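Local coordinates for COG0546: Predicted phosphatases (Streptococcus pneumoniae, PDB 2AH5), which is of unknown specific function but, as a haloacid dehalogenase-like hydrolase, probably removes phosphate groups from a substrate, at residues I143-A146 with L147-Q151; G131-P134 with E135-H138; G161-K164 with F165-L168; I198-K201 with P202-L206. One frame throughout, in Å; residues are numbered along the deposited sequence.

Overall arrangement
All four contacts are local, each within one continuous run of chain, and all belong to the domain built on the six-stranded parallel sheet. Contacts 1 and 2 follow each other: 131-138 leaves outermost strand 128-132 and leads into helix 139-149, whose last turns form contact 1, and Gln145 packs on Glu135 and Ala136. Contact 4 leaves the other outermost strand, 197-199, its centre about 28 Å from that of contact 2. Contact 3 is the buried one, its centre about 8 Å from the centre of the chain, where carboxylates crowd a helix start. The three outer contacts are partly buried and mix backbone bonds with packing; contact 4 adds a carboxylate bracing a turn.

Contact 1: I143-A146 with L147-Q151; sequences IHQA and LQTHQ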
ATOM      1  N   ILE A 143      -1.853 -10.653  -4.207  1.00 12.59           N
ATOM      2  CA  ILE A 143      -2.811 -11.320  -3.316  1.00 12.98           C
ATOM      3  C   ILE A 143      -2.864 -12.826  -3.648  1.00 13.57           C
ATOM      4  O   ILE A 143      -2.777 -13.675  -2.740  1.00 13.27           O
ATOM      5  CB  ILE A 143      -4.216 -10.668  -3.440  1.00 12.87           C
ATOM      6  CG1 ILE A 143      -4.207  -9.238  -2.872  1.00 11.74           C
ATOM      7  CG2 ILE A 143      -5.294 -11.520  -2.788  1.00 14.25           C
ATOM      8  CD1 ILE A 143      -5.494  -8.439  -3.016  1.00 12.13           C
ATOM      9  N   HIS A 144      -2.996 -13.152  -4.942  1.00 14.38           N
ATOM     10  CA  HIS A 144      -2.914 -14.556  -5.375  1.00 15.33           C
ATOM     11  C   HIS A 144      -1.665 -15.257  -4.843  1.00 14.93           C
ATOM     12  O   HIS A 144      -1.735 -16.382  -4.349  1.00 15.37           O
ATOM     13  CB  HIS A 144      -2.926 -14.689  -6.908  1.00 16.39           C
ATOM     14  CG  HIS A 144      -4.298 -14.618  -7.523  1.00 18.90           C
ATOM     15  ND1 HIS A 144      -5.367 -15.374  -7.079  1.00 22.13           N
ATOM     16  CD2 HIS A 144      -4.766 -13.876  -8.554  1.00 21.22           C
ATOM     17  CE1 HIS A 144      -6.434 -15.093  -7.807  1.00 21.64           C
ATOM     18  NE2 HIS A 144      -6.094 -14.192  -8.711  1.00 21.84           N
ATOM     19  N   GLN A 145      -0.519 -14.608  -4.989  1.00 14.87           N
ATOM     20  CA  GLN A 145       0.728 -15.189  -4.520  1.00 15.10           C
ATOM     21  C   GLN A 145       0.697 -15.459  -2.995  1.00 14.20           C
ATOM     22  O   GLN A 145       1.087 -16.555  -2.542  1.00 14.44           O
ATOM     23  CB  GLN A 145       1.894 -14.290  -4.891  1.00 15.81           C
ATOM     24  CG  GLN A 145       3.219 -14.896  -4.454  1.00 18.49           C
ATOM     25  CD  GLN A 145       4.423 -14.098  -4.867  1.00 23.50           C
ATOM     26  OE1 GLN A 145       4.307 -13.024  -5.472  1.00 29.11           O
ATOM     27  NE2 GLN A 145       5.612 -14.639  -4.558  1.00 22.74           N
ATOM     28  N   ALA A 146       0.269 -14.459  -2.221  1.00 12.43           N
ATOM     29  CA  ALA A 146       0.126 -14.601  -0.767  1.00 13.22           C
ATOM     30  C   ALA A 146      -0.786 -15.784  -0.407  1.00 14.06           C
ATOM     31  O   ALA A 146      -0.421 -16.628   0.419  1.00 15.00           O
ATOM     32  CB  ALA A 146      -0.373 -13.288  -0.111  1.00 12.93           C
ATOM     33  N   LEU A 147      -1.954 -15.861  -1.042  1.00 14.16           N
ATOM     34  CA  LEU A 147      -2.924 -16.916  -0.742  1.00 14.44           C
ATOM     35  C   LEU A 147      -2.377 -18.310  -1.069  1.00 15.18           C
ATOM     36  O   LEU A 147      -2.378 -19.211  -0.207  1.00 15.38           O
ATOM     37  CB  LEU A 147      -4.229 -16.693  -1.505  1.00 14.93           C
ATOM     38  CG  LEU A 147      -5.189 -15.555  -1.130  1.00 13.69           C
ATOM     39  CD1 LEU A 147      -6.192 -15.447  -2.239  1.00 14.52           C
ATOM     40  CD2 LEU A 147      -5.875 -15.858   0.198  1.00 16.36           C
ATOM     41  N   GLN A 148      -1.887 -18.468  -2.300  1.00 14.90           N
ATOM     42  CA  GLN A 148      -1.343 -19.751  -2.747  1.00 15.58           C
ATOM     43  C   GLN A 148      -0.123 -20.214  -1.945  1.00 15.76           C
ATOM     44  O   GLN A 148      -0.080 -21.362  -1.507  1.00 16.91           O
ATOM     45  CB  GLN A 148      -1.081 -19.729  -4.251  1.00 15.43           C
ATOM     46  CG  GLN A 148      -2.381 -19.507  -5.012  1.00 18.09           C
ATOM     47  CD  GLN A 148      -2.200 -19.386  -6.507  1.00 21.06           C
ATOM     48  OE1 GLN A 148      -1.167 -19.775  -7.064  1.00 23.00           O
ATOM     49  NE2 GLN A 148      -3.217 -18.847  -7.169  1.00 21.70           N
ATOM     50  N   THR A 149       0.825 -19.313  -1.691  1.00 16.20           N
ATOM     51  CA  THR A 149       2.026 -19.687  -0.947  1.00 16.55           C
ATOM     52  C   THR A 149       1.684 -20.184   0.462  1.00 15.64           C
ATOM     53  O   THR A 149       2.359 -21.073   0.975  1.00 15.17           O
ATOM     54  CB  THR A 149       3.072 -18.555  -0.906  1.00 17.01           C
ATOM     55  OG1 THR A 149       3.366 -18.177  -2.251  1.00 21.29           O
ATOM     56  CG2 THR A 149       4.353 -19.058  -0.291  1.00 18.32           C
ATOM     57  N   HIS A 150       0.606 -19.646   1.041  1.00 15.10           N
ATOM     58  CA  HIS A 150       0.209 -19.987   2.408  1.00 15.94           C
ATOM     59  C   HIS A 150      -0.982 -20.927   2.482  1.00 14.95           C
ATOM     60  O   HIS A 150      -1.554 -21.147   3.565  1.00 15.59           O
ATOM     61  CB  HIS A 150       0.077 -18.730   3.277  1.00 16.23           C
ATOM     62  CG  HIS A 150       1.389 -18.057   3.478  1.00 17.73           C
ATOM     63  ND1 HIS A 150       2.350 -18.562   4.329  1.00 17.65           N
ATOM     64  CD2 HIS A 150       1.966 -17.019   2.827  1.00 19.13           C
ATOM     65  CE1 HIS A 150       3.435 -17.808   4.253  1.00 20.90           C
ATOM     66  NE2 HIS A 150       3.229 -16.869   3.342  1.00 19.91           N
ATOM     67  N   GLN A 151      -1.333 -21.474   1.322  1.00 15.03           N
ATOM     68  CA  GLN A 151      -2.332 -22.531   1.211  1.00 16.25           C
ATOM     69  C   GLN A 151      -3.661 -22.057   1.791  1.00 16.80           C
ATOM     70  O   GLN A 151      -4.276 -22.764   2.574  1.00 17.44           O
ATOM     71  CB  GLN A 151      -1.846 -23.787   1.946  1.00 16.50           C
ATOM     72  CG  GLN A 151      -0.692 -24.487   1.260  1.00 16.37           C
ATOM     73  CD  GLN A 151      -0.245 -25.741   2.010  1.00 17.07           C
ATOM     74  OE1 GLN A 151      -1.053 -26.600   2.375  1.00 17.46           O
ATOM     75  NE2 GLN A 151       1.057 -25.862   2.203  1.00 17.99           N
TER
HETATM   76  O   HOH W   1      -5.647 -17.717  -4.968  1.00 10.22           O
HETATM   77  O   HOH W   2       5.547 -17.029  -3.334  1.00 38.35           O
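Gln145 O takes two bonds from Thr149, one from the backbone N at 2.9 Å and one from OG1 at 2.8 Å, the two donors arriving from opposite faces of the carbonyl plane. OG1 gets there because it stands anti to the carbonyl carbon of its own residue (chi1 -56°), which turns the hydroxyl back along the helix. A water bridges the side chains: it donates to Thr149 OG1 and accepts from Gln145 NE2 at 2.7 Å, the extended glutamine chain lying beside the threonine. The other i to i+4 bonds are straight for Leu147 N to Ile143 O and Gln148 N to His144 O (167° and 170° at the hydrogen). The last, His150 N to Ala146 O, lengthens to 3.2 Å as His150 leaves helical geometry. A second water lies in the His144 ring plane at ND1, weakly bonded by Gln148 NE2. On the buried side, Ile143 CG2 meets Leu147 CD1 at 4.1 Å, the two branches side by side over Phe8 of the sheet. The His150 ring sets its edge, through CD2, against Ala146 O, while its NE2 is bonded to Tyr130 OH. Gln151, with positive phi, is the C' residue of a Schellman motif: Gln151 N bonds to Gln148 O at 3.1 Å and Leu152 N to Leu147 O. Backbone bonds thus close the helix, apolar branches face the sheet, and water joins polar ones.

Contact 2: G131-P134 with E135-H138; sequences GSSP and EAPH
Glu135, Ser133 and Ala136 carry most of this tight turn, and the hydroxyl of Ser133 is where they meet. With chi1 at 73°, OG stands between the backbone N and the carbonyl carbon of its own residue, which tucks it under the turn: Glu135 CB lies 3.5 Å from OG, and Ala136 N gives OG a weak bond at 3.1 Å, bent to 128° at the hydrogen. The same N-H also reaches Ser133 O, again weakly, at 3.2 Å, so one donor is shared between a side-chain and a main-chain oxygen of one residue. The return bond is firmer: Ser133 N donates to Ala136 O at 3.1 Å, approaching from well above the carbonyl plane. Ala136 O additionally receives a CA-H contact from Ser132 CA at 3.2 Å. Ser133 and Ala136 are thus tied in both directions across Pro134 and Glu135, whose backbones are both near helical values, close to a type III turn (a variant of type I). Ala136 CB, 3.9 Å from Ser133 OG, is buried against Asp141, Val142 and Gln145 of the following helix, and the Glu135 side chain runs away from the turn to touch Gln145. Pro137 adds its CD at 4.0 Å from Pro134 O. The hydroxyl of Ser132 is engaged elsewhere, with Thr107 O. This is a beta turn in the connection from strand 128-132 to helix 139-149, as in the strand-turn-helix units of the Rossmann-like HAD fold.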
ATOM      1  N   GLY A 131       5.536  -8.228  -2.518  1.00 14.13           N
ATOM      2  CA  GLY A 131       5.414  -6.989  -3.325  1.00 14.15           C
ATOM      3  C   GLY A 131       5.403  -7.341  -4.814  1.00 14.73           C
ATOM      4  O   GLY A 131       5.247  -8.509  -5.173  1.00 14.61           O
ATOM      5  N   SER A 132       5.555  -6.333  -5.666  1.00 14.79           N
ATOM      6  CA  SER A 132       5.461  -6.541  -7.100  1.00 16.69           C
ATOM      7  C   SER A 132       6.729  -7.230  -7.606  1.00 16.86           C
ATOM      8  O   SER A 132       7.811  -7.050  -7.040  1.00 16.02           O
ATOM      9  CB  SER A 132       5.261  -5.223  -7.830  1.00 16.65           C
ATOM     10  OG  SER A 132       6.358  -4.378  -7.600  1.00 21.70           O
ATOM     11  N   SER A 133       6.562  -7.960  -8.708  1.00 18.56           N
ATOM     12  CA  SER A 133       7.585  -8.873  -9.264  1.00 20.49           C
ATOM     13  C   SER A 133       7.075  -9.304 -10.635  1.00 22.19           C
ATOM     14  O   SER A 133       5.970  -8.903 -11.036  1.00 21.86           O
ATOM     15  CB  SER A 133       7.733 -10.109  -8.374  1.00 20.67           C
ATOM     16  OG  SER A 133       6.619 -11.001  -8.495  1.00 22.45           O
ATOM     17  N   PRO A 134       7.884 -10.079 -11.388  1.00 23.06           N
ATOM     18  CA  PRO A 134       7.374 -10.637 -12.645  1.00 23.73           C
ATOM     19  C   PRO A 134       6.202 -11.610 -12.410  1.00 24.46           C
ATOM     20  O   PRO A 134       5.244 -11.622 -13.185  1.00 24.13           O
ATOM     21  CB  PRO A 134       8.598 -11.389 -13.213  1.00 23.73           C
ATOM     22  CG  PRO A 134       9.795 -10.706 -12.583  1.00 24.57           C
ATOM     23  CD  PRO A 134       9.306 -10.417 -11.167  1.00 23.23           C
ATOM     24  N   GLU A 135       6.284 -12.402 -11.336  1.00 25.28           N
ATOM     25  CA  GLU A 135       5.186 -13.285 -10.911  1.00 27.71           C
ATOM     26  C   GLU A 135       3.886 -12.519 -10.572  1.00 27.02           C
ATOM     27  O   GLU A 135       2.770 -13.058 -10.728  1.00 27.41           O
ATOM     28  CB  GLU A 135       5.625 -14.090  -9.687  1.00 27.54           C
ATOM     29  CG  GLU A 135       4.856 -15.378  -9.447  1.00 30.04           C
ATOM     30  CD  GLU A 135       5.114 -15.960  -8.065  1.00 30.82           C
ATOM     31  OE1 GLU A 135       6.131 -15.583  -7.436  1.00 32.54           O
ATOM     32  OE2 GLU A 135       4.291 -16.793  -7.594  1.00 34.60           O
ATOM     33  N   ALA A 136       4.046 -11.275 -10.110  1.00 26.33           N
ATOM     34  CA  ALA A 136       2.936 -10.482  -9.580  1.00 24.60           C
ATOM     35  C   ALA A 136       3.034  -8.972  -9.874  1.00 24.27           C
ATOM     36  O   ALA A 136       3.469  -8.181  -9.035  1.00 23.75           O
ATOM     37  CB  ALA A 136       2.784 -10.754  -8.096  1.00 25.09           C
ATOM     38  N   PRO A 137       2.611  -8.550 -11.075  1.00 23.68           N
ATOM     39  CA  PRO A 137       2.706  -7.112 -11.408  1.00 22.82           C
ATOM     40  C   PRO A 137       1.682  -6.178 -10.730  1.00 22.44           C
ATOM     41  O   PRO A 137       1.991  -4.995 -10.444  1.00 23.57           O
ATOM     42  CB  PRO A 137       2.541  -7.084 -12.933  1.00 22.86           C
ATOM     43  CG  PRO A 137       2.277  -8.464 -13.356  1.00 23.97           C
ATOM     44  CD  PRO A 137       2.081  -9.349 -12.192  1.00 24.15           C
ATOM     45  N   HIS A 138       0.481  -6.672 -10.464  1.00 20.35           N
ATOM     46  CA  HIS A 138      -0.569  -5.817  -9.886  1.00 19.14           C
ATOM     47  C   HIS A 138      -1.095  -6.384  -8.589  1.00 16.90           C
ATOM     48  O   HIS A 138      -0.750  -7.497  -8.216  1.00 14.30           O
ATOM     49  CB  HIS A 138      -1.736  -5.635 -10.861  1.00 19.44           C
ATOM     50  CG  HIS A 138      -1.320  -5.078 -12.182  1.00 22.91           C
ATOM     51  ND1 HIS A 138      -1.447  -5.784 -13.358  1.00 27.19           N
ATOM     52  CD2 HIS A 138      -0.760  -3.891 -12.511  1.00 26.36           C
ATOM     53  CE1 HIS A 138      -1.001  -5.046 -14.361  1.00 28.32           C
ATOM     54  NE2 HIS A 138      -0.582  -3.894 -13.873  1.00 28.52           N
TER

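Contact 3: G161-K164 with F165-L168; sequences GDTK and FDML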
ATOM      1  N   GLY A 161      -6.737  -2.015   3.546  1.00 11.64           N
ATOM      2  CA  GLY A 161      -6.129  -1.123   2.560  1.00 12.70           C
ATOM      3  C   GLY A 161      -6.806   0.224   2.405  1.00 13.66           C
ATOM      4  O   GLY A 161      -7.961   0.392   2.825  1.00 13.29           O
ATOM      5  N   ASP A 162      -6.075   1.172   1.804  1.00 13.61           N
ATOM      6  CA  ASP A 162      -6.510   2.556   1.691  1.00 14.68           C
ATOM      7  C   ASP A 162      -6.882   3.030   0.282  1.00 14.56           C
ATOM      8  O   ASP A 162      -7.275   4.178   0.140  1.00 15.06           O
ATOM      9  CB  ASP A 162      -5.465   3.523   2.285  1.00 14.80           C
ATOM     10  CG  ASP A 162      -4.170   3.565   1.476  1.00 15.99           C
ATOM     11  OD1 ASP A 162      -3.624   2.488   1.170  1.00 18.59           O
ATOM     12  OD2 ASP A 162      -3.725   4.682   1.120  1.00 19.50           O
ATOM     13  N   THR A 163      -6.771   2.177  -0.737  1.00 14.09           N
ATOM     14  CA  THR A 163      -7.032   2.601  -2.126  1.00 14.55           C
ATOM     15  C   THR A 163      -8.014   1.733  -2.916  1.00 14.51           C
ATOM     16  O   THR A 163      -8.268   0.556  -2.581  1.00 13.84           O
ATOM     17  CB  THR A 163      -5.725   2.653  -2.972  1.00 14.52           C
ATOM     18  OG1 THR A 163      -5.286   1.319  -3.250  1.00 15.41           O
ATOM     19  CG2 THR A 163      -4.607   3.444  -2.290  1.00 16.63           C
ATOM     20  N   LYS A 164      -8.498   2.308  -4.022  1.00 14.21           N
ATOM     21  CA  LYS A 164      -9.337   1.588  -4.974  1.00 15.56           C
ATOM     22  C   LYS A 164      -8.620   0.349  -5.509  1.00 14.66           C
ATOM     23  O   LYS A 164      -9.258  -0.661  -5.817  1.00 15.24           O
ATOM     24  CB  LYS A 164      -9.750   2.521  -6.128  1.00 16.48           C
ATOM     25  CG  LYS A 164      -8.579   3.089  -6.895  1.00 19.44           C
ATOM     26  CD  LYS A 164      -8.968   4.294  -7.747  1.00 25.88           C
ATOM     27  CE  LYS A 164      -9.565   3.850  -9.066  1.00 30.08           C
ATOM     28  NZ  LYS A 164      -9.352   4.876 -10.156  1.00 33.42           N
ATOM     29  N   PHE A 165      -7.295   0.417  -5.630  1.00 14.67           N
ATOM     30  CA  PHE A 165      -6.523  -0.753  -6.104  1.00 15.60           C
ATOM     31  C   PHE A 165      -6.605  -1.941  -5.135  1.00 15.34           C
ATOM     32  O   PHE A 165      -6.697  -3.081  -5.561  1.00 15.01           O
ATOM     33  CB  PHE A 165      -5.076  -0.350  -6.397  1.00 16.77           C
ATOM     34  CG  PHE A 165      -4.969   0.830  -7.326  1.00 17.27           C
ATOM     35  CD1 PHE A 165      -4.972   0.642  -8.697  1.00 20.35           C
ATOM     36  CD2 PHE A 165      -4.879   2.126  -6.823  1.00 19.57           C
ATOM     37  CE1 PHE A 165      -4.881   1.745  -9.575  1.00 20.93           C
ATOM     38  CE2 PHE A 165      -4.790   3.225  -7.682  1.00 21.33           C
ATOM     39  CZ  PHE A 165      -4.806   3.023  -9.060  1.00 20.36           C
ATOM     40  N   ASP A 166      -6.602  -1.651  -3.836  1.00 14.09           N
ATOM     41  CA  ASP A 166      -6.787  -2.677  -2.804  1.00 13.91           C
ATOM     42  C   ASP A 166      -8.201  -3.242  -2.890  1.00 14.01           C
ATOM     43  O   ASP A 166      -8.391  -4.429  -2.769  1.00 14.07           O
ATOM     44  CB  ASP A 166      -6.607  -2.060  -1.404  1.00 12.63           C
ATOM     45  CG  ASP A 166      -5.160  -1.663  -1.118  1.00 16.10           C
ATOM     46  OD1 ASP A 166      -4.240  -2.372  -1.578  1.00 19.60           O
ATOM     47  OD2 ASP A 166      -4.941  -0.614  -0.489  1.00 17.78           O
HETATM   48  N   MSE A 167      -9.192  -2.367  -3.080  1.00 14.85           N
HETATM   49  CA  MSE A 167     -10.588  -2.815  -3.100  1.00 16.34           C
HETATM   50  C   MSE A 167     -10.833  -3.699  -4.325  1.00 16.71           C
HETATM   51  O   MSE A 167     -11.455  -4.757  -4.219  1.00 17.90           O
HETATM   52  CB  MSE A 167     -11.559  -1.623  -3.132  1.00 16.76           C
HETATM   53  CG  MSE A 167     -11.428  -0.625  -1.987  1.00 18.11           C
HETATM   54 SE   MSE A 167     -11.857  -1.401  -0.224  1.00 28.75          SE
HETATM   55  CE  MSE A 167     -10.001  -1.998   0.377  1.00 22.59           C
ATOM     56  N   LEU A 168     -10.337  -3.266  -5.482  1.00 18.14           N
ATOM     57  CA  LEU A 168     -10.513  -4.044  -6.720  1.00 19.00           C
ATOM     58  C   LEU A 168      -9.718  -5.350  -6.664  1.00 19.05           C
ATOM     59  O   LEU A 168     -10.192  -6.388  -7.120  1.00 19.84           O
ATOM     60  CB  LEU A 168     -10.078  -3.240  -7.941  1.00 20.84           C
ATOM     61  CG  LEU A 168     -11.028  -2.135  -8.408  1.00 22.45           C
ATOM     62  CD1 LEU A 168     -10.326  -1.248  -9.403  1.00 24.22           C
ATOM     63  CD2 LEU A 168     -12.294  -2.729  -9.000  1.00 25.88           C
TER
HETATM   64  O   HOH W   3      -2.749   0.355  -3.135  1.00 26.96           O
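The chain leaves strand 157-161 at Gly161, turns through Asp162, and enters helix 164-173 after Thr163, whose O accepts from Met167 N at 3.1 Å in the carbonyl plane, with Leu168 N to Lys164 O following at 2.8 Å. Thr163 and Asp166 form a capping box: Asp166 N gives a weak bond to Thr163 OG1 at 3.3 Å, and Thr163 N gives another to Asp166 OD2 at 3.3 Å. Asp166 CG stands anti to its own carbonyl carbon (chi1 -70°), which carries OD2 back under the cap, where it also takes a weak bond from Asp162 N at 3.1 Å. Carboxylates gather here: Asp162 OD1 and Asp166 OD2 stand 3.8 Å apart, their planes turned 46° to each other, and both approach Asp10. Asp10 begins a sequence that fits the DxDx(T/V) motif of HAD phosphatases, and such a cluster of acids at a strand end and helix start is consistent with the family's magnesium-dependent active site. Asp162 also has Phe184 N and Thr14 OG1 as partners, and Asp166 OD1 a long, weak pairing with Lys139. On the outer side, Lys164 CG sits over one face of the Phe165 ring in a CH-pi contact, 4.1 Å from the centroid, while Thr163 OG1 lies in the plane of that ring, at its edge. A water beside Thr163 OG1 also donates weakly to Asp166 OD1.

Contact 4: I198-K201 with P202-L206; sequences IAHK and PLEVL
The turn that carries the chain from outermost strand 197-199 of the parallel sheet leads toward a short, weakly bonded helix (about 204-208) and is braced by Glu204, whose side chain reaches back to the strand end. Its carboxylate oxygen OE1 takes the N-H of His200 at 2.8 Å, meeting it from above the carboxylate plane, with an angle of 147° at the hydrogen. A longer, weak bond of 3.5 Å comes to Glu204 OE1 from Lys201 N, so two successive backbone donors converge on one oxygen. Extension makes the reach possible: CG is anti to the backbone N (chi1 -166°) and the chain stays straight beyond it. The imidazole of His200 comes up obliquely, with ND1 2.9 Å from Glu204 OE1, and its ring plane stands 85° to the carboxylate. In the opposite sense along the chain, Glu204 N donates to Lys201 O at 3.0 Å, well out of the carbonyl plane, which closes the turn over Pro202 and Leu203.

Beneath this polar bracket lies apolar packing. Ala199 CB points into the turn and meets Val205 CG2 at 3.8 Å and Glu204 CB at 3.9 Å, while Val205 continues onto Leu178 of the neighbouring strand. Pro202 rests on Trp182, and Ala199 is tied by its backbone to Ala179 and Thr181. The His200 N-H and, weakly, that of Lys201 would partly stabilise the negative charge on OE1, and the Glu204 side chain adds to the backbone bond in joining strand end and following turn.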
ATOM      1  N   ILE A 198     -15.191  -0.790   7.607  1.00 13.56           N
ATOM      2  CA  ILE A 198     -14.461   0.455   7.337  1.00 14.33           C
ATOM      3  C   ILE A 198     -13.942   1.042   8.647  1.00 13.99           C
ATOM      4  O   ILE A 198     -14.582   0.887   9.681  1.00 14.06           O
ATOM      5  CB  ILE A 198     -15.318   1.493   6.532  1.00 13.89           C
ATOM      6  CG1 ILE A 198     -14.478   2.714   6.119  1.00 16.59           C
ATOM      7  CG2 ILE A 198     -16.542   1.895   7.297  1.00 16.66           C
ATOM      8  CD1 ILE A 198     -14.968   3.395   4.797  1.00 16.11           C
ATOM      9  N   ALA A 199     -12.781   1.690   8.605  1.00 13.57           N
ATOM     10  CA  ALA A 199     -12.188   2.275   9.810  1.00 14.64           C
ATOM     11  C   ALA A 199     -11.516   3.587   9.502  1.00 14.30           C
ATOM     12  O   ALA A 199     -10.709   3.672   8.581  1.00 14.61           O
ATOM     13  CB  ALA A 199     -11.157   1.333  10.446  1.00 14.00           C
ATOM     14  N   HIS A 200     -11.782   4.592  10.325  1.00 15.43           N
ATOM     15  CA  HIS A 200     -11.037   5.848  10.193  1.00 16.52           C
ATOM     16  C   HIS A 200      -9.846   5.966  11.163  1.00 16.52           C
ATOM     17  O   HIS A 200      -9.046   6.901  11.058  1.00 15.58           O
ATOM     18  CB  HIS A 200     -11.964   7.091  10.252  1.00 17.39           C
ATOM     19  CG  HIS A 200     -12.517   7.397  11.609  1.00 20.18           C
ATOM     20  ND1 HIS A 200     -13.526   6.659  12.189  1.00 23.19           N
ATOM     21  CD2 HIS A 200     -12.236   8.396  12.478  1.00 22.44           C
ATOM     22  CE1 HIS A 200     -13.825   7.174  13.372  1.00 23.72           C
ATOM     23  NE2 HIS A 200     -13.046   8.221  13.576  1.00 24.57           N
ATOM     24  N   LYS A 201      -9.755   5.018  12.098  1.00 16.50           N
ATOM     25  CA  LYS A 201      -8.691   4.960  13.079  1.00 17.22           C
ATOM     26  C   LYS A 201      -8.224   3.516  13.237  1.00 15.97           C
ATOM     27  O   LYS A 201      -9.056   2.601  13.243  1.00 15.52           O
ATOM     28  CB  LYS A 201      -9.183   5.427  14.456  1.00 17.94           C
ATOM     29  CG  LYS A 201      -9.393   6.921  14.615  1.00 22.18           C
ATOM     30  CD  LYS A 201     -10.006   7.136  15.993  1.00 27.82           C
ATOM     31  CE  LYS A 201      -9.487   8.404  16.676  1.00 32.98           C
ATOM     32  NZ  LYS A 201     -10.092   8.555  18.043  1.00 34.21           N
ATOM     33  N   PRO A 202      -6.910   3.304  13.404  1.00 16.24           N
ATOM     34  CA  PRO A 202      -6.402   1.929  13.499  1.00 16.24           C
ATOM     35  C   PRO A 202      -7.127   1.027  14.486  1.00 16.74           C
ATOM     36  O   PRO A 202      -7.431  -0.100  14.120  1.00 16.39           O
ATOM     37  CB  PRO A 202      -4.933   2.127  13.887  1.00 16.48           C
ATOM     38  CG  PRO A 202      -4.590   3.429  13.170  1.00 15.96           C
ATOM     39  CD  PRO A 202      -5.802   4.279  13.461  1.00 16.23           C
ATOM     40  N   LEU A 203      -7.426   1.488  15.708  1.00 17.55           N
ATOM     41  CA  LEU A 203      -8.038   0.572  16.706  1.00 18.53           C
ATOM     42  C   LEU A 203      -9.499   0.209  16.420  1.00 18.70           C
ATOM     43  O   LEU A 203     -10.026  -0.832  16.898  1.00 19.28           O
ATOM     44  CB  LEU A 203      -7.801   1.018  18.168  1.00 18.62           C
ATOM     45  CG  LEU A 203      -6.336   1.223  18.590  1.00 20.57           C
ATOM     46  CD1 LEU A 203      -6.242   1.506  20.101  1.00 22.06           C
ATOM     47  CD2 LEU A 203      -5.430   0.054  18.213  1.00 19.55           C
ATOM     48  N   GLU A 204     -10.130   0.987  15.545  1.00 17.85           N
ATOM     49  CA  GLU A 204     -11.458   0.634  15.061  1.00 17.97           C
ATOM     50  C   GLU A 204     -11.432  -0.720  14.246  1.00 18.35           C
ATOM     51  O   GLU A 204     -12.406  -1.470  14.201  1.00 16.74           O
ATOM     52  CB  GLU A 204     -11.943   1.781  14.211  1.00 19.30           C
ATOM     53  CG  GLU A 204     -13.389   1.754  13.904  1.00 20.44           C
ATOM     54  CD  GLU A 204     -13.803   2.969  13.091  1.00 22.00           C
ATOM     55  OE1 GLU A 204     -12.944   3.850  12.801  1.00 20.42           O
ATOM     56  OE2 GLU A 204     -14.992   3.004  12.743  1.00 21.60           O
ATOM     57  N   VAL A 205     -10.274  -1.023  13.662  1.00 16.51           N
ATOM     58  CA  VAL A 205     -10.098  -2.244  12.856  1.00 16.85           C
ATOM     59  C   VAL A 205     -10.369  -3.489  13.703  1.00 16.90           C
ATOM     60  O   VAL A 205     -10.880  -4.502  13.232  1.00 16.51           O
ATOM     61  CB  VAL A 205      -8.674  -2.320  12.261  1.00 17.08           C
ATOM     62  CG1 VAL A 205      -8.436  -3.683  11.621  1.00 18.45           C
ATOM     63  CG2 VAL A 205      -8.458  -1.226  11.196  1.00 19.14           C
ATOM     64  N   LEU A 206     -10.017  -3.393  14.977  1.00 17.22           N
ATOM     65  CA  LEU A 206      -9.976  -4.547  15.867  1.00 18.11           C
ATOM     66  C   LEU A 206     -11.356  -5.108  16.120  1.00 18.43           C
ATOM     67  O   LEU A 206     -11.514  -6.309  16.256  1.00 18.10           O
ATOM     68  CB  LEU A 206      -9.340  -4.137  17.187  1.00 17.27           C
ATOM     69  CG  LEU A 206      -7.852  -3.889  17.085  1.00 18.48           C
ATOM     70  CD1 LEU A 206      -7.387  -3.253  18.395  1.00 21.68           C
ATOM     71  CD2 LEU A 206      -7.102  -5.211  16.812  1.00 21.66           C
TER